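Side-chain contact in ABC transporter substrate binding protein (Ribose) (PDB 4WUT), which probably serves as the sugar-binding component of an ABC transporter, and holds D-fucose in the cleft between its two lobes: residues A[109-114]-A[279-284]. Residues are numbered along the deposited sequence; the frame is centred on the assembly and turned at random.
Sequences PVVIID and LKLLSK. With FCB (beta-D-fucopyranose), chain E.
V111 and L281 make the tightest of three apolar touches that join the start of strand 110-113 to the end of helix 267-282. CG2 of V111 lies 3.7 Å from CD1 of L281. The valine has CG1 anti to its backbone N (chi1 168°), which turns CG2 outward to the helix, while L281 reaches in with CG anti to its carbonyl carbon. The two side chains meet at a slant, methyl against methyl. A branched residue suits the strand, where V111 also packs on T277 and L278 of the same helix and on L129 of the neighbouring strand.

P109, just ahead of the strand, adds two looser touches from its ring: CB stands 4.3 Å from CB of L281, and CG 4.3 Å from CD2 of L282. The compact ring thus lies against both leucines, whose long, branched apolar chains suit the reach from helix to strand, and it rests on L278 as well. Having no N-H to give, proline fits the loop before the strand, while its backbone still bonds to I86 of strand 85-88.

Polar bonds are found beyond this patch, close by at the helix end and far off at the sugar. The helix closes in a Schellman motif, K284 at positive phi being its C-prime residue, with K284 N bonded to L281 O at 2.9 Å and E285 N to K280 O. Just beyond the C-terminal end of the strand D114 grips the fucose: OD1 accepts from O2 at 2.6 Å and OD2 from O3 at a very short 2.5 Å, a carboxylate suiting two adjacent hydroxyls with its two acceptors.

The helix-to-strand contact itself has no hydrogen bond or charge pair. This layer of helix on parallel sheet, characteristic of periplasmic binding proteins, therefore depends here on shape and hydrophobic burial, whereas D114 meets the sugar through hydrogen bonds.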
ATOM      1  N   PRO A 109      -0.896 -22.432  -7.691  1.00 15.62           N
ATOM      2  CA  PRO A 109      -1.426 -21.137  -8.125  1.00 15.53           C
ATOM      3  C   PRO A 109      -0.959 -20.008  -7.221  1.00 15.23           C
ATOM      4  O   PRO A 109      -0.924 -20.175  -6.000  1.00 15.64           O
ATOM      5  CB  PRO A 109      -2.940 -21.312  -7.998  1.00 16.73           C
ATOM      6  CG  PRO A 109      -3.183 -22.774  -8.090  1.00 18.25           C
ATOM      7  CD  PRO A 109      -1.964 -23.415  -7.453  1.00 16.03           C
ATOM      8  N   VAL A 110      -0.581 -18.889  -7.824  1.00 13.03           N
ATOM      9  CA  VAL A 110      -0.149 -17.719  -7.083  1.00 12.95           C
ATOM     10  C   VAL A 110      -0.933 -16.505  -7.590  1.00 14.22           C
ATOM     11  O   VAL A 110      -1.039 -16.271  -8.791  1.00 14.19           O
ATOM     12  CB  VAL A 110       1.357 -17.454  -7.257  1.00 13.16           C
ATOM     13  CG1 VAL A 110       1.742 -16.136  -6.609  1.00 12.76           C
ATOM     14  CG2 VAL A 110       2.197 -18.600  -6.657  1.00 15.21           C
ATOM     15  N   VAL A 111      -1.511 -15.752  -6.664  1.00 11.52           N
ATOM     16  CA  VAL A 111      -2.105 -14.470  -6.994  1.00 11.44           C
ATOM     17  C   VAL A 111      -1.335 -13.418  -6.195  1.00 10.21           C
ATOM     18  O   VAL A 111      -1.027 -13.626  -5.024  1.00 12.71           O
ATOM     19  CB  VAL A 111      -3.594 -14.466  -6.662  1.00 11.65           C
ATOM     20  CG1 VAL A 111      -4.172 -13.059  -6.733  1.00 15.38           C
ATOM     21  CG2 VAL A 111      -4.325 -15.412  -7.599  1.00 13.63           C
ATOM     22  N   ILE A 112      -0.980 -12.326  -6.869  1.00 10.02           N
ATOM     23  CA  ILE A 112      -0.254 -11.207  -6.282  1.00  9.25           C
ATOM     24  C   ILE A 112      -1.211 -10.079  -5.927  1.00 10.17           C
ATOM     25  O   ILE A 112      -2.090  -9.713  -6.738  1.00 12.14           O
ATOM     26  CB  ILE A 112       0.830 -10.690  -7.250  1.00  8.94           C
ATOM     27  CG1 ILE A 112       1.771 -11.838  -7.660  1.00 10.32           C
ATOM     28  CG2 ILE A 112       1.590  -9.520  -6.665  1.00 10.56           C
ATOM     29  CD1 ILE A 112       2.599 -12.415  -6.546  1.00 11.50           C
ATOM     30  N   ILE A 113      -1.078  -9.555  -4.711  1.00 10.03           N
ATOM     31  CA  ILE A 113      -1.860  -8.400  -4.299  1.00  9.27           C
ATOM     32  C   ILE A 113      -0.974  -7.226  -3.912  1.00  8.59           C
ATOM     33  O   ILE A 113       0.177  -7.415  -3.477  1.00  9.29           O
ATOM     34  CB  ILE A 113      -2.829  -8.734  -3.155  1.00 11.98           C
ATOM     35  CG1 ILE A 113      -2.074  -9.374  -1.988  1.00 10.50           C
ATOM     36  CG2 ILE A 113      -3.960  -9.619  -3.657  1.00 12.74           C
ATOM     37  CD1 ILE A 113      -2.849  -9.360  -0.694  1.00 14.04           C
ATOM     38  N   ASP A 114      -1.498  -6.028  -4.160  1.00  9.22           N
ATOM     39  CA  ASP A 114      -0.994  -4.773  -3.602  1.00 10.48           C
ATOM     40  C   ASP A 114       0.267  -4.222  -4.254  1.00 10.74           C
ATOM     41  O   ASP A 114       0.307  -3.059  -4.667  1.00 11.26           O
ATOM     42  CB  ASP A 114      -0.769  -4.881  -2.095  1.00 10.87           C
ATOM     43  CG  ASP A 114      -0.150  -3.640  -1.536  1.00 11.51           C
ATOM     44  OD1 ASP A 114      -0.875  -2.625  -1.397  1.00 12.65           O
ATOM     45  OD2 ASP A 114       1.080  -3.631  -1.260  1.00 11.47           O
ATOM     46  N   LEU A 279      -9.594 -19.398  -5.372  1.00 18.98           N
ATOM     47  CA  LEU A 279     -10.609 -20.445  -5.352  1.00 17.49           C
ATOM     48  C   LEU A 279     -11.061 -20.783  -6.776  1.00 18.12           C
ATOM     49  O   LEU A 279     -11.287 -21.943  -7.095  1.00 20.43           O
ATOM     50  CB  LEU A 279     -11.806 -20.025  -4.490  1.00 20.49           C
ATOM     51  CG  LEU A 279     -11.502 -19.943  -2.986  1.00 22.77           C
ATOM     52  CD1 LEU A 279     -12.675 -19.348  -2.241  1.00 24.66           C
ATOM     53  CD2 LEU A 279     -11.141 -21.321  -2.427  1.00 24.87           C
ATOM     54  N   LYS A 280     -11.175 -19.772  -7.633  1.00 18.27           N
ATOM     55  CA  LYS A 280     -11.499 -20.009  -9.038  1.00 19.22           C
ATOM     56  C   LYS A 280     -10.390 -20.795  -9.731  1.00 18.63           C
ATOM     57  O   LYS A 280     -10.645 -21.752 -10.445  1.00 19.25           O
ATOM     58  CB  LYS A 280     -11.716 -18.691  -9.782  1.00 19.44           C
ATOM     59  CG  LYS A 280     -13.009 -17.973  -9.448  1.00 22.60           C
ATOM     60  CD  LYS A 280     -13.103 -16.697 -10.263  1.00 24.32           C
ATOM     61  CE  LYS A 280     -14.355 -15.905  -9.936  1.00 30.70           C
ATOM     62  NZ  LYS A 280     -15.320 -16.007 -11.051  1.00 37.02           N
ATOM     63  N   LEU A 281      -9.149 -20.382  -9.519  1.00 17.73           N
ATOM     64  CA  LEU A 281      -8.024 -21.082 -10.117  1.00 17.47           C
ATOM     65  C   LEU A 281      -7.945 -22.534  -9.632  1.00 20.60           C
ATOM     66  O   LEU A 281      -7.545 -23.435 -10.381  1.00 20.34           O
ATOM     67  CB  LEU A 281      -6.728 -20.336  -9.800  1.00 16.74           C
ATOM     68  CG  LEU A 281      -6.577 -18.968 -10.450  1.00 16.97           C
ATOM     69  CD1 LEU A 281      -5.458 -18.144  -9.811  1.00 16.36           C
ATOM     70  CD2 LEU A 281      -6.337 -19.120 -11.935  1.00 17.74           C
ATOM     71  N   LEU A 282      -8.299 -22.767  -8.373  1.00 17.63           N
ATOM     72  CA  LEU A 282      -8.255 -24.123  -7.820  1.00 18.69           C
ATOM     73  C   LEU A 282      -9.341 -24.997  -8.448  1.00 22.60           C
ATOM     74  O   LEU A 282      -9.243 -26.220  -8.436  1.00 25.82           O
ATOM     75  CB  LEU A 282      -8.396 -24.087  -6.300  1.00 20.22           C
ATOM     76  CG  LEU A 282      -7.148 -23.603  -5.547  1.00 20.35           C
ATOM     77  CD1 LEU A 282      -7.451 -23.203  -4.105  1.00 21.29           C
ATOM     78  CD2 LEU A 282      -6.091 -24.687  -5.578  1.00 21.47           C
ATOM     79  N   SER A 283     -10.372 -24.362  -8.996  1.00 20.77           N
ATOM     80  CA  SER A 283     -11.397 -25.064  -9.776  1.00 23.76           C
ATOM     81  C   SER A 283     -11.134 -24.967 -11.285  1.00 28.10           C
ATOM     82  O   SER A 283     -12.044 -25.187 -12.103  1.00 31.11           O
ATOM     83  CB  SER A 283     -12.783 -24.504  -9.448  1.00 26.95           C
ATOM     84  OG  SER A 283     -13.238 -24.964  -8.188  1.00 37.50           O
ATOM     85  N   LYS A 284      -9.890 -24.653 -11.647  1.00 25.04           N
ATOM     86  CA  LYS A 284      -9.454 -24.601 -13.045  1.00 30.90           C
ATOM     87  C   LYS A 284     -10.354 -23.713 -13.908  1.00 32.21           C
ATOM     88  O   LYS A 284     -10.596 -23.995 -15.081  1.00 32.43           O
ATOM     89  CB  LYS A 284      -9.366 -26.020 -13.622  1.00 32.94           C
ATOM     90  CG  LYS A 284      -8.729 -27.022 -12.645  1.00 38.11           C
ATOM     91  CD  LYS A 284      -8.056 -28.199 -13.358  1.00 46.21           C
ATOM     92  CE  LYS A 284      -7.451 -29.189 -12.356  1.00 46.01           C
ATOM     93  NZ  LYS A 284      -8.230 -30.460 -12.281  1.00 49.50           N
TER
HETATM   94  C1  FCB E 404      -0.119   0.420   1.786  1.00  6.39           C
HETATM   95  C2  FCB E 404       0.764  -0.173   0.696  1.00 12.22           C
HETATM   96  C3  FCB E 404       1.282  -1.452   1.071  1.00 13.19           C
HETATM   97  C4  FCB E 404       1.982  -1.378   2.453  1.00 13.17           C
HETATM   98  C5  FCB E 404       0.943  -0.726   3.407  1.00 12.00           C
HETATM   99  C6  FCB E 404       1.486  -0.573   4.858  1.00 13.06           C
HETATM  100  O1  FCB E 404      -0.282   1.717   1.459  1.00 10.01           O
HETATM  101  O2  FCB E 404      -0.087  -0.329  -0.474  1.00 11.33           O
HETATM  102  O3  FCB E 404       2.221  -1.838   0.035  1.00 13.33           O
HETATM  103  O4  FCB E 404       3.221  -0.629   2.379  1.00 15.67           O
HETATM  104  O5  FCB E 404       0.637   0.530   2.984  1.00 14.30           O